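Local coordinates for protein alpha-Amylase (Thermotoga maritima, PDB 2B5D) that belongs to glycoside hydrolase family 57, as an alpha-amylase with a barrel-like beta/alpha core and a helical C-terminal region, at residues Phe8-Leu13 with Ala346-Glu351; Trp246-Tyr252 with Trp357-Phe363; Met426-Met430 with Phe488-Tyr492; Arg429-Leu433 with Leu449-Leu453. One frame throughout, in Å; residues are numbered along the deposited sequence.

Contact 1 of 4, residues Phe8-Leu13 with Ala346-Glu351; sequences FLHAHL and APFDAE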
loop_
_atom_site.group_PDB
_atom_site.type_symbol
_atom_site.label_atom_id
_atom_site.label_comp_id
_atom_site.label_asym_id
_atom_site.label_seq_id
_atom_site.Cartn_x
_atom_site.Cartn_y
_atom_site.Cartn_z
ATOM N N PHE A 8 19.347 -35.470 -6.630
ATOM C CA PHE A 8 19.764 -34.468 -5.659
ATOM C C PHE A 8 18.561 -33.627 -5.183
ATOM O O PHE A 8 17.843 -33.035 -5.995
ATOM C CB PHE A 8 20.901 -33.580 -6.242
ATOM C CG PHE A 8 21.373 -32.536 -5.273
ATOM C CD1 PHE A 8 22.491 -32.768 -4.446
ATOM C CD2 PHE A 8 20.669 -31.347 -5.134
ATOM C CE1 PHE A 8 22.917 -31.813 -3.494
ATOM C CE2 PHE A 8 21.070 -30.390 -4.176
ATOM C CZ PHE A 8 22.202 -30.606 -3.373
ATOM N N LEU A 9 18.363 -33.585 -3.872
ATOM C CA LEU A 9 17.396 -32.706 -3.225
ATOM C C LEU A 9 18.046 -31.541 -2.516
ATOM O O LEU A 9 18.874 -31.729 -1.581
ATOM C CB LEU A 9 16.613 -33.484 -2.157
ATOM C CG LEU A 9 15.767 -34.676 -2.613
ATOM C CD1 LEU A 9 14.957 -35.245 -1.436
ATOM C CD2 LEU A 9 14.888 -34.329 -3.801
ATOM N N HIS A 10 17.630 -30.343 -2.918
ATOM C CA HIS A 10 18.017 -29.108 -2.249
ATOM C C HIS A 10 16.994 -28.692 -1.149
ATOM O O HIS A 10 15.838 -28.281 -1.453
ATOM C CB HIS A 10 18.157 -27.983 -3.282
ATOM C CG HIS A 10 18.563 -26.676 -2.695
ATOM N ND1 HIS A 10 19.591 -26.560 -1.777
ATOM C CD2 HIS A 10 18.125 -25.416 -2.931
ATOM C CE1 HIS A 10 19.739 -25.289 -1.451
ATOM N NE2 HIS A 10 18.881 -24.571 -2.160
ATOM N N ALA A 11 17.427 -28.825 0.105
ATOM C CA ALA A 11 16.638 -28.504 1.310
ATOM C C ALA A 11 17.133 -27.209 1.951
ATOM O O ALA A 11 18.187 -27.147 2.627
ATOM C CB ALA A 11 16.665 -29.664 2.335
ATOM N N HIS A 12 16.381 -26.155 1.690
ATOM C CA HIS A 12 16.719 -24.842 2.186
ATOM C C HIS A 12 15.485 -24.073 2.649
ATOM O O HIS A 12 14.437 -24.138 2.005
ATOM C CB HIS A 12 17.379 -24.039 1.066
ATOM C CG HIS A 12 17.695 -22.634 1.465
ATOM N ND1 HIS A 12 17.108 -21.536 0.877
ATOM C CD2 HIS A 12 18.508 -22.151 2.439
ATOM C CE1 HIS A 12 17.581 -20.433 1.437
ATOM N NE2 HIS A 12 18.441 -20.780 2.378
ATOM N N LEU A 13 15.613 -23.353 3.757
ATOM C CA LEU A 13 14.718 -22.256 4.109
ATOM C C LEU A 13 15.541 -21.097 4.629
ATOM O O LEU A 13 16.592 -21.329 5.262
ATOM C CB LEU A 13 13.659 -22.692 5.135
ATOM C CG LEU A 13 12.594 -23.665 4.574
ATOM C CD1 LEU A 13 11.765 -24.350 5.661
ATOM C CD2 LEU A 13 11.709 -22.911 3.566
ATOM N N ALA A 346 20.230 -35.240 -11.414
ATOM C CA ALA A 346 18.850 -34.708 -11.356
ATOM C C ALA A 346 18.524 -34.076 -9.982
ATOM O O ALA A 346 18.192 -34.792 -9.013
ATOM C CB ALA A 346 17.845 -35.827 -11.720
ATOM N N PRO A 347 18.748 -32.752 -9.866
ATOM C CA PRO A 347 18.478 -31.981 -8.673
ATOM C C PRO A 347 17.091 -31.340 -8.622
ATOM O O PRO A 347 16.631 -30.741 -9.602
ATOM C CB PRO A 347 19.524 -30.875 -8.731
ATOM C CG PRO A 347 19.697 -30.641 -10.141
ATOM C CD PRO A 347 19.439 -31.926 -10.872
ATOM N N PHE A 348 16.465 -31.437 -7.459
ATOM C CA PHE A 348 15.188 -30.799 -7.249
ATOM C C PHE A 348 15.177 -30.123 -5.924
ATOM O O PHE A 348 15.783 -30.595 -4.970
ATOM C CB PHE A 348 14.065 -31.846 -7.364
ATOM C CG PHE A 348 14.237 -32.709 -8.562
ATOM C CD1 PHE A 348 14.543 -34.053 -8.436
ATOM C CD2 PHE A 348 14.222 -32.121 -9.847
ATOM C CE1 PHE A 348 14.747 -34.828 -9.569
ATOM C CE2 PHE A 348 14.443 -32.873 -10.978
ATOM C CZ PHE A 348 14.707 -34.242 -10.850
ATOM N N ASP A 349 14.482 -28.995 -5.903
ATOM C CA ASP A 349 13.992 -28.411 -4.682
ATOM C C ASP A 349 13.292 -29.428 -3.781
ATOM O O ASP A 349 12.351 -30.063 -4.199
ATOM C CB ASP A 349 13.033 -27.315 -5.061
ATOM C CG ASP A 349 13.285 -26.091 -4.305
ATOM O OD1 ASP A 349 14.084 -25.241 -4.794
ATOM O OD2 ASP A 349 12.705 -26.013 -3.191
ATOM N N ALA A 350 13.751 -29.590 -2.558
ATOM C CA ALA A 350 13.200 -30.638 -1.671
ATOM C C ALA A 350 11.683 -30.577 -1.415
ATOM O O ALA A 350 11.024 -31.627 -1.311
ATOM C CB ALA A 350 13.933 -30.663 -0.346
ATOM N N GLU A 351 11.153 -29.355 -1.298
ATOM C CA GLU A 351 9.755 -29.115 -0.919
ATOM C C GLU A 351 8.790 -29.478 -2.029
ATOM O O GLU A 351 7.581 -29.643 -1.772
ATOM C CB GLU A 351 9.510 -27.655 -0.515
ATOM C CG GLU A 351 10.231 -26.595 -1.383
ATOM C CD GLU A 351 11.510 -26.077 -0.681
ATOM O OE1 GLU A 351 11.613 -24.836 -0.436
ATOM O OE2 GLU A 351 12.392 -26.924 -0.350
HETATM O O HOH W 1 14.643 -26.170 -0.829
HETATM O O HOH W 2 13.220 -27.004 1.998
#
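The Phe8 side chain meets Pro347, with CD2 of Phe8 3.8 Å from CB of Pro347. The two residues are paired across neighbouring parallel strands, 8-11 and 346-349, whose axes approach to 4.5 Å at 26°. Leu9 pairs with Phe348 and His10 with Asp349. The hydrogen bonds follow the parallel pattern: Phe8 N to Ala346 O (2.7 Å), Phe348 N to Phe8 O (2.6 Å), His10 N to Phe348 O (2.8 Å) and Ala350 N to His10 O (2.7 Å). CA-H...O contacts add to them, such as Pro347 CA to Phe8 O at 2.9 Å. Phe8, His10, Pro347 and Asp349 share one face of the sheet. There His10 stacks on Trp182 and hydrogen-bonds Ser56 and His146. Leu9 and Phe348 lie on the other face, where Leu9 touches Leu41 of helix 27-47. This is the parallel part of the central sheet of the beta/alpha barrel, and His10 and His12 are consistent with the His-containing motif near the N-terminus of family 57 enzymes. Toward the C-terminal ends of the segments, water 1 bridges His10 O (2.5 Å), His12 N (3.1 Å) and Glu351 OE2 (2.4 Å). Water 2 joins His12 O (3.1 Å) to Glu351 OE2 (2.5 Å). The chemistry thus changes along the contact: direct backbone bonds hold the strands, and toward Glu351 water and a carboxylate take part.

Contact 2 of 4, residues Trp246-Tyr252 with Trp357-Phe363; sequences WSAAVGY and WFEGVFF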
loop_
_atom_site.group_PDB
_atom_site.type_symbol
_atom_site.label_atom_id
_atom_site.label_comp_id
_atom_site.label_asym_id
_atom_site.label_seq_id
_atom_site.Cartn_x
_atom_site.Cartn_y
_atom_site.Cartn_z
ATOM N N TRP A 246 8.337 -32.100 -12.917
ATOM C CA TRP A 246 7.623 -31.923 -11.639
ATOM C C TRP A 246 6.642 -30.773 -11.612
ATOM O O TRP A 246 6.108 -30.438 -10.563
ATOM C CB TRP A 246 8.622 -31.742 -10.525
ATOM C CG TRP A 246 9.706 -32.700 -10.654
ATOM C CD1 TRP A 246 11.014 -32.418 -10.819
ATOM C CD2 TRP A 246 9.583 -34.124 -10.711
ATOM N NE1 TRP A 246 11.736 -33.577 -10.951
ATOM C CE2 TRP A 246 10.878 -34.644 -10.879
ATOM C CE3 TRP A 246 8.503 -35.013 -10.635
ATOM C CZ2 TRP A 246 11.132 -36.016 -10.959
ATOM C CZ3 TRP A 246 8.760 -36.374 -10.702
ATOM C CH2 TRP A 246 10.067 -36.858 -10.864
ATOM N N SER A 247 6.427 -30.175 -12.776
ATOM C CA SER A 247 5.466 -29.137 -12.989
ATOM C C SER A 247 4.031 -29.633 -12.770
ATOM O O SER A 247 3.691 -30.717 -13.216
ATOM C CB SER A 247 5.615 -28.681 -14.436
ATOM O OG SER A 247 4.734 -27.626 -14.721
ATOM N N ALA A 248 3.198 -28.843 -12.089
ATOM C CA ALA A 248 1.765 -29.092 -12.015
ATOM C C ALA A 248 1.065 -28.763 -13.329
ATOM O O ALA A 248 0.034 -29.359 -13.670
ATOM C CB ALA A 248 1.148 -28.274 -10.897
ATOM N N ALA A 249 1.582 -27.773 -14.046
ATOM C CA ALA A 249 1.014 -27.399 -15.330
ATOM C C ALA A 249 1.255 -28.459 -16.438
ATOM O O ALA A 249 0.347 -28.716 -17.282
ATOM C CB ALA A 249 1.515 -26.027 -15.753
ATOM N N VAL A 250 2.450 -29.080 -16.440
ATOM C CA VAL A 250 2.807 -30.036 -17.511
ATOM C C VAL A 250 3.412 -31.376 -17.063
ATOM O O VAL A 250 3.735 -32.210 -17.891
ATOM C CB VAL A 250 3.735 -29.402 -18.584
ATOM C CG1 VAL A 250 3.174 -28.066 -19.115
ATOM C CG2 VAL A 250 5.180 -29.218 -18.045
ATOM N N GLY A 251 3.572 -31.613 -15.777
ATOM C CA GLY A 251 4.278 -32.818 -15.367
ATOM C C GLY A 251 3.458 -33.738 -14.506
ATOM O O GLY A 251 2.242 -33.549 -14.374
ATOM N N TYR A 252 4.095 -34.724 -13.911
ATOM C CA TYR A 252 3.375 -35.699 -13.084
ATOM C C TYR A 252 2.491 -35.084 -11.995
ATOM O O TYR A 252 1.315 -35.408 -11.932
ATOM C CB TYR A 252 4.305 -36.712 -12.412
ATOM C CG TYR A 252 5.233 -37.459 -13.316
ATOM C CD1 TYR A 252 6.602 -37.510 -13.037
ATOM C CD2 TYR A 252 4.751 -38.153 -14.449
ATOM C CE1 TYR A 252 7.470 -38.228 -13.843
ATOM C CE2 TYR A 252 5.602 -38.864 -15.246
ATOM C CZ TYR A 252 6.961 -38.889 -14.942
ATOM O OH TYR A 252 7.801 -39.574 -15.744
ATOM N N TRP A 357 3.810 -31.154 -3.864
ATOM C CA TRP A 357 3.259 -32.393 -4.327
ATOM C C TRP A 357 3.202 -33.342 -3.149
ATOM O O TRP A 357 4.222 -33.867 -2.715
ATOM C CB TRP A 357 4.191 -32.958 -5.390
ATOM C CG TRP A 357 3.720 -34.169 -6.121
ATOM C CD1 TRP A 357 2.429 -34.566 -6.338
ATOM C CD2 TRP A 357 4.545 -35.108 -6.803
ATOM N NE1 TRP A 357 2.398 -35.711 -7.088
ATOM C CE2 TRP A 357 3.685 -36.069 -7.392
ATOM C CE3 TRP A 357 5.933 -35.242 -6.971
ATOM C CZ2 TRP A 357 4.172 -37.145 -8.138
ATOM C CZ3 TRP A 357 6.406 -36.308 -7.708
ATOM C CH2 TRP A 357 5.535 -37.240 -8.281
ATOM N N PHE A 358 2.000 -33.581 -2.654
ATOM C CA PHE A 358 1.785 -34.335 -1.411
ATOM C C PHE A 358 2.355 -35.754 -1.487
ATOM O O PHE A 358 2.884 -36.275 -0.513
ATOM C CB PHE A 358 0.267 -34.351 -1.108
ATOM C CG PHE A 358 -0.140 -35.230 0.042
ATOM C CD1 PHE A 358 0.298 -34.975 1.333
ATOM C CD2 PHE A 358 -1.002 -36.298 -0.169
ATOM C CE1 PHE A 358 -0.108 -35.776 2.395
ATOM C CE2 PHE A 358 -1.414 -37.109 0.879
ATOM C CZ PHE A 358 -0.979 -36.847 2.162
ATOM N N GLU A 359 2.247 -36.350 -2.670
ATOM C CA GLU A 359 2.590 -37.743 -2.915
ATOM C C GLU A 359 4.043 -37.905 -3.347
ATOM O O GLU A 359 4.478 -39.014 -3.637
ATOM C CB GLU A 359 1.663 -38.311 -4.008
ATOM C CG GLU A 359 0.154 -38.258 -3.665
ATOM C CD GLU A 359 -0.534 -36.932 -4.008
ATOM O OE1 GLU A 359 0.165 -35.925 -4.222
ATOM O OE2 GLU A 359 -1.783 -36.893 -4.080
ATOM N N GLY A 360 4.780 -36.794 -3.409
ATOM C CA GLY A 360 6.172 -36.779 -3.847
ATOM C C GLY A 360 7.118 -37.754 -3.160
ATOM O O GLY A 360 7.965 -38.351 -3.806
ATOM N N VAL A 361 7.025 -37.915 -1.848
ATOM C CA VAL A 361 8.005 -38.809 -1.230
ATOM C C VAL A 361 7.666 -40.282 -1.537
ATOM O O VAL A 361 8.572 -41.102 -1.692
ATOM C CB VAL A 361 8.301 -38.513 0.291
ATOM C CG1 VAL A 361 8.418 -36.990 0.550
ATOM C CG2 VAL A 361 7.255 -39.121 1.166
ATOM N N PHE A 362 6.363 -40.567 -1.655
ATOM C CA PHE A 362 5.839 -41.855 -2.094
ATOM C C PHE A 362 6.395 -42.186 -3.456
ATOM O O PHE A 362 6.825 -43.311 -3.679
ATOM C CB PHE A 362 4.290 -41.865 -2.208
ATOM C CG PHE A 362 3.539 -41.504 -0.932
ATOM C CD1 PHE A 362 2.433 -40.645 -0.983
ATOM C CD2 PHE A 362 3.892 -42.050 0.310
ATOM C CE1 PHE A 362 1.698 -40.312 0.187
ATOM C CE2 PHE A 362 3.171 -41.720 1.475
ATOM C CZ PHE A 362 2.071 -40.852 1.411
ATOM N N PHE A 363 6.324 -41.225 -4.379
ATOM C CA PHE A 363 6.993 -41.319 -5.684
ATOM C C PHE A 363 8.515 -41.606 -5.561
ATOM O O PHE A 363 9.048 -42.527 -6.197
ATOM C CB PHE A 363 6.741 -40.063 -6.525
ATOM C CG PHE A 363 7.516 -40.047 -7.825
ATOM C CD1 PHE A 363 6.915 -40.450 -9.022
ATOM C CD2 PHE A 363 8.867 -39.631 -7.855
ATOM C CE1 PHE A 363 7.641 -40.464 -10.232
ATOM C CE2 PHE A 363 9.587 -39.625 -9.041
ATOM C CZ PHE A 363 8.984 -40.059 -10.234
#
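This is an aromatic cluster, built from four buried rings of the barrel domain. It joins the loop that follows strand 233-236 to the start of helix 360-373. Trp246 and Tyr252 come from the loop, and Trp357 and Phe363 from the other segment. No hydrogen bond crosses between the two. Trp357 opens a type I turn that ends at Gly360, with Gly360 N bonded to Trp357 O at 3.1 Å. The turn leads into the helix. Trp357 and Phe363 both point toward the loop. Trp246 meets both of them. Its CZ3 is 3.8 Å from CZ3 of Trp357, an oblique pairing with ring planes at 32°. Tyr252 sits beside the same two residues: its CB is 4.3 Å from CZ2 of Trp357, and its CD1 is 4.2 Å from CE1 of Phe363. The Tyr252 hydroxyl bonds to Asp322, and Phe213 of the second subunit packs on this tyrosine. Between the two loop aromatics the chain turns back, with Gly251 N bonded to Ser247 O at 2.7 Å. Ser247 OG accepts from Val250 N at 3.2 Å, an ST motif. The best-defined ring geometry is offset edge-to-face. The edge of Trp246 points at the face of Phe363, with planes at 76° and centroids 5.1 Å apart, and Trp246 CH2 comes within 3.3 Å of Phe363 CE2.

Contact 3 of 4, residues Met426-Met430 with Phe488-Tyr492; sequences MIERM and FLNLY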
loop_
_atom_site.group_PDB
_atom_site.type_symbol
_atom_site.label_atom_id
_atom_site.label_comp_id
_atom_site.label_asym_id
_atom_site.label_seq_id
_atom_site.Cartn_x
_atom_site.Cartn_y
_atom_site.Cartn_z
ATOM N N MET A 426 28.564 -1.790 3.455
ATOM C CA MET A 426 28.669 -2.750 4.581
ATOM C C MET A 426 29.830 -3.757 4.457
ATOM O O MET A 426 30.419 -4.129 5.461
ATOM C CB MET A 426 27.365 -3.509 4.836
ATOM C CG MET A 426 26.157 -2.625 5.164
ATOM S SD MET A 426 24.592 -3.420 4.718
ATOM C CE MET A 426 24.590 -4.897 5.788
ATOM N N ILE A 427 30.130 -4.203 3.230
ATOM C CA ILE A 427 31.152 -5.249 3.002
ATOM C C ILE A 427 32.493 -4.588 3.192
ATOM O O ILE A 427 33.318 -5.125 3.922
ATOM C CB ILE A 427 31.072 -5.917 1.549
ATOM C CG1 ILE A 427 29.744 -6.661 1.339
ATOM C CG2 ILE A 427 32.237 -6.904 1.289
ATOM C CD1 ILE A 427 29.385 -6.846 -0.094
ATOM N N GLU A 428 32.675 -3.434 2.516
ATOM C CA GLU A 428 33.859 -2.591 2.608
ATOM C C GLU A 428 34.159 -2.208 4.059
ATOM O O GLU A 428 35.308 -2.322 4.496
ATOM C CB GLU A 428 33.747 -1.323 1.718
ATOM C CG GLU A 428 33.866 -1.621 0.209
ATOM C CD GLU A 428 34.499 -0.450 -0.640
ATOM O OE1 GLU A 428 35.020 -0.728 -1.761
ATOM O OE2 GLU A 428 34.468 0.739 -0.195
ATOM N N ARG A 429 33.140 -1.798 4.814
ATOM C CA ARG A 429 33.345 -1.443 6.215
ATOM C C ARG A 429 33.649 -2.658 7.044
ATOM O O ARG A 429 34.465 -2.597 7.940
ATOM C CB ARG A 429 32.123 -0.732 6.834
ATOM C CG ARG A 429 32.195 0.773 6.792
ATOM C CD ARG A 429 31.096 1.369 5.917
ATOM N NE ARG A 429 29.798 1.448 6.603
ATOM C CZ ARG A 429 29.048 2.555 6.680
ATOM N NH1 ARG A 429 27.883 2.521 7.319
ATOM N NH2 ARG A 429 29.446 3.693 6.104
ATOM N N MET A 430 32.943 -3.754 6.789
ATOM C CA MET A 430 33.143 -4.993 7.569
ATOM C C MET A 430 34.590 -5.511 7.496
ATOM O O MET A 430 35.095 -6.109 8.465
ATOM C CB MET A 430 32.196 -6.086 7.080
ATOM C CG MET A 430 32.243 -7.358 7.913
ATOM S SD MET A 430 31.478 -7.079 9.540
ATOM C CE MET A 430 32.463 -8.030 10.673
ATOM N N PHE A 488 22.778 -3.566 11.057
ATOM C CA PHE A 488 24.219 -3.493 10.848
ATOM C C PHE A 488 24.724 -2.062 11.042
ATOM O O PHE A 488 25.775 -1.848 11.674
ATOM C CB PHE A 488 24.606 -4.033 9.451
ATOM C CG PHE A 488 26.076 -3.871 9.098
ATOM C CD1 PHE A 488 26.944 -4.977 9.127
ATOM C CD2 PHE A 488 26.575 -2.641 8.710
ATOM C CE1 PHE A 488 28.289 -4.847 8.797
ATOM C CE2 PHE A 488 27.918 -2.490 8.375
ATOM C CZ PHE A 488 28.787 -3.606 8.420
ATOM N N LEU A 489 24.006 -1.086 10.489
ATOM C CA LEU A 489 24.451 0.296 10.588
ATOM C C LEU A 489 24.395 0.850 12.024
ATOM O O LEU A 489 25.251 1.649 12.430
ATOM C CB LEU A 489 23.629 1.186 9.685
ATOM C CG LEU A 489 23.635 0.893 8.203
ATOM C CD1 LEU A 489 22.471 1.635 7.525
ATOM C CD2 LEU A 489 24.947 1.306 7.573
ATOM N N ASN A 490 23.379 0.433 12.773
ATOM C CA ASN A 490 23.301 0.738 14.182
ATOM C C ASN A 490 24.518 0.254 14.913
ATOM O O ASN A 490 25.105 1.003 15.680
ATOM C CB ASN A 490 22.049 0.142 14.833
ATOM C CG ASN A 490 20.791 0.882 14.445
ATOM O OD1 ASN A 490 20.840 2.002 13.930
ATOM N ND2 ASN A 490 19.654 0.237 14.647
ATOM N N LEU A 491 24.907 -0.995 14.701
ATOM C CA LEU A 491 26.096 -1.486 15.400
ATOM C C LEU A 491 27.353 -0.763 14.927
ATOM O O LEU A 491 28.256 -0.483 15.711
ATOM C CB LEU A 491 26.248 -2.984 15.255
ATOM C CG LEU A 491 25.093 -3.829 15.729
ATOM C CD1 LEU A 491 25.065 -5.113 14.897
ATOM C CD2 LEU A 491 25.207 -4.122 17.197
ATOM N N TYR A 492 27.407 -0.459 13.641
ATOM C CA TYR A 492 28.564 0.198 13.078
ATOM C C TYR A 492 28.749 1.529 13.772
ATOM O O TYR A 492 29.876 1.879 14.176
ATOM C CB TYR A 492 28.396 0.394 11.570
ATOM C CG TYR A 492 29.492 1.196 10.941
ATOM C CD1 TYR A 492 30.744 0.619 10.690
ATOM C CD2 TYR A 492 29.306 2.548 10.607
ATOM C CE1 TYR A 492 31.779 1.357 10.114
ATOM C CE2 TYR A 492 30.333 3.303 10.042
ATOM C CZ TYR A 492 31.574 2.698 9.799
ATOM O OH TYR A 492 32.611 3.419 9.220
#
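Phe488 starts the contact between two helices of the C-terminal helical region, 418-436 and 473-496. Their short segments run roughly the same way, at 34°, with axes 11.8 Å apart. Large side chains fill that gap. Phe488 points toward the first helix and meets two methionines. Met426 CB lies over one face, 3.9 Å from the Phe488 ring centroid, a CH-pi contact; Met426 SD approaches obliquely, 5.0 Å from that centroid. Met430 SD sits at the ring edge, 4.0 Å from CE1 of Phe488. Both sulfurs make Met-aromatic contacts. Leu489 comes next and turns its tip toward Arg429, with Leu489 CD2 3.2 Å from Arg429 NH1. Asn490 and Leu491 face elsewhere: Asn490 bonds Tyr508, and Leu491 touches Leu505, both of helix 502-511. One turn after Phe488, Tyr492 faces the first helix again. It also touches Leu433 and Met452. Its ring receives the guanidinium of Arg429 in a flat cation-pi stack, while Glu425 makes a long, weak ion pair with Arg429. Arg429 CZ is 4.0 Å from the Tyr492 ring centroid, and the two planes differ by 10°.

Contact 4 of 4, residues Arg429-Leu433 with Leu449-Leu453; sequences RMIDL and LNQML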
loop_
_atom_site.group_PDB
_atom_site.type_symbol
_atom_site.label_atom_id
_atom_site.label_comp_id
_atom_site.label_asym_id
_atom_site.label_seq_id
_atom_site.Cartn_x
_atom_site.Cartn_y
_atom_site.Cartn_z
ATOM N N ARG A 429 33.140 -1.798 4.814
ATOM C CA ARG A 429 33.345 -1.443 6.215
ATOM C C ARG A 429 33.649 -2.658 7.044
ATOM O O ARG A 429 34.465 -2.597 7.940
ATOM C CB ARG A 429 32.123 -0.732 6.834
ATOM C CG ARG A 429 32.195 0.773 6.792
ATOM C CD ARG A 429 31.096 1.369 5.917
ATOM N NE ARG A 429 29.798 1.448 6.603
ATOM C CZ ARG A 429 29.048 2.555 6.680
ATOM N NH1 ARG A 429 27.883 2.521 7.319
ATOM N NH2 ARG A 429 29.446 3.693 6.104
ATOM N N MET A 430 32.943 -3.754 6.789
ATOM C CA MET A 430 33.143 -4.993 7.569
ATOM C C MET A 430 34.590 -5.511 7.496
ATOM O O MET A 430 35.095 -6.109 8.465
ATOM C CB MET A 430 32.196 -6.086 7.080
ATOM C CG MET A 430 32.243 -7.358 7.913
ATOM S SD MET A 430 31.478 -7.079 9.540
ATOM C CE MET A 430 32.463 -8.030 10.673
ATOM N N ILE A 431 35.228 -5.277 6.342
ATOM C CA ILE A 431 36.551 -5.799 6.048
ATOM C C ILE A 431 37.575 -4.949 6.784
ATOM O O ILE A 431 38.382 -5.490 7.534
ATOM C CB ILE A 431 36.853 -5.866 4.522
ATOM C CG1 ILE A 431 36.071 -7.004 3.853
ATOM C CG2 ILE A 431 38.323 -6.150 4.286
ATOM C CD1 ILE A 431 35.802 -6.761 2.392
ATOM N N ASP A 432 37.521 -3.628 6.566
ATOM C CA ASP A 432 38.227 -2.631 7.385
ATOM C C ASP A 432 38.225 -2.947 8.859
ATOM O O ASP A 432 39.267 -3.095 9.455
ATOM C CB ASP A 432 37.607 -1.264 7.209
ATOM C CG ASP A 432 37.899 -0.678 5.870
ATOM O OD1 ASP A 432 38.443 -1.400 5.025
ATOM O OD2 ASP A 432 37.579 0.499 5.636
ATOM N N LEU A 433 37.058 -3.058 9.456
ATOM C CA LEU A 433 37.016 -3.261 10.882
ATOM C C LEU A 433 37.540 -4.617 11.335
ATOM O O LEU A 433 38.018 -4.777 12.481
ATOM C CB LEU A 433 35.583 -3.021 11.381
ATOM C CG LEU A 433 34.877 -1.675 11.063
ATOM C CD1 LEU A 433 33.471 -1.696 11.593
ATOM C CD2 LEU A 433 35.614 -0.504 11.645
ATOM N N LEU A 449 31.236 -7.042 16.394
ATOM C CA LEU A 449 31.719 -7.346 15.077
ATOM C C LEU A 449 31.114 -8.663 14.580
ATOM O O LEU A 449 30.721 -8.773 13.421
ATOM C CB LEU A 449 33.246 -7.342 15.085
ATOM C CG LEU A 449 33.834 -5.925 15.038
ATOM C CD1 LEU A 449 35.364 -5.949 15.197
ATOM C CD2 LEU A 449 33.454 -5.130 13.782
ATOM N N ASN A 450 30.991 -9.637 15.473
ATOM C CA ASN A 450 30.333 -10.885 15.157
ATOM C C ASN A 450 28.850 -10.730 14.739
ATOM O O ASN A 450 28.369 -11.458 13.873
ATOM C CB ASN A 450 30.401 -11.827 16.354
ATOM C CG ASN A 450 31.758 -12.488 16.533
ATOM O OD1 ASN A 450 31.941 -13.258 17.482
ATOM N ND2 ASN A 450 32.702 -12.207 15.646
ATOM N N GLN A 451 28.124 -9.819 15.377
ATOM C CA GLN A 451 26.720 -9.566 15.027
ATOM C C GLN A 451 26.642 -8.723 13.766
ATOM O O GLN A 451 25.775 -8.940 12.920
ATOM C CB GLN A 451 25.936 -8.924 16.200
ATOM C CG GLN A 451 24.407 -9.007 16.063
ATOM C CD GLN A 451 23.906 -10.421 16.156
ATOM O OE1 GLN A 451 24.436 -11.221 16.939
ATOM N NE2 GLN A 451 22.875 -10.752 15.367
ATOM N N MET A 452 27.573 -7.809 13.581
ATOM C CA MET A 452 27.604 -7.143 12.292
ATOM C C MET A 452 27.688 -8.134 11.106
ATOM O O MET A 452 26.960 -7.995 10.121
ATOM C CB MET A 452 28.705 -6.108 12.234
ATOM C CG MET A 452 28.345 -4.882 13.055
ATOM S SD MET A 452 29.784 -3.820 13.357
ATOM C CE MET A 452 29.959 -2.943 11.783
ATOM N N LEU A 453 28.528 -9.162 11.233
ATOM C CA LEU A 453 28.728 -10.103 10.131
ATOM C C LEU A 453 27.470 -10.924 9.875
ATOM O O LEU A 453 27.115 -11.174 8.723
ATOM C CB LEU A 453 29.950 -11.017 10.371
ATOM C CG LEU A 453 30.359 -11.930 9.206
ATOM C CD1 LEU A 453 30.672 -11.119 7.899
ATOM C CD2 LEU A 453 31.557 -12.835 9.636
#
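The backbone geometry is that of a helical hairpin. Helices 418-436 and 443-458 follow each other in the chain and pack nearly antiparallel, with the short segments at 155° and their axes 10.9 Å apart. The closest CA pairs are Met430 with Leu453, at 7.2 Å, and Leu433 with Leu449, at 7.9 Å. Each helix bonds within itself, as in Leu433 N to Arg429 O (3.0 Å) and Leu453 N to Leu449 O (3.1 Å).

Thioether contacts centre on Met430, the most covered residue here. Its CE reaches the second helix between Leu449 and Leu453, 3.3 Å from Leu449 O and 3.9 Å from Leu453 CB. Its SD lies 4.0 Å from Met452 CB. Met452 answers with its own methyl group, whose CE is 3.7 Å from Leu433 CD1.

Aliphatic contact comes from the leucines: Leu433 CB is 3.8 Å from Leu449 CD2.

The same residues continue into the surroundings. Met452 touches Phe488 and Leu491 of helix 473-496. Leu453 packs on Ile518 and Val522.

No hydrogen bond or salt bridge crosses between these segments. The hairpin is therefore joined here mainly by van der Waals packing of methionine and leucine side chains, with the Met430 methyl also against the Leu449 carbonyl.

Contacts 1 and 2 belong to the barrel part of the chain, contacts 3 and 4 to its C-terminal helices. Contact 1 lies in the sheet, its centre about 5 Å from the chain centre. Contact 2 lies about 14 Å from it between centres and touches it, through Phe348 and Trp246. Their segments alternate along the sequence. Contacts 3 and 4 come later. Their centres are about 6 Å apart, and they share Arg429 and Met430 on helix 418-436, which meets two successive helices there. Contacts 2 and 3 lie on opposite sides of the chain centre, about 44 Å apart between centres. The chain thus combines two differently built regions.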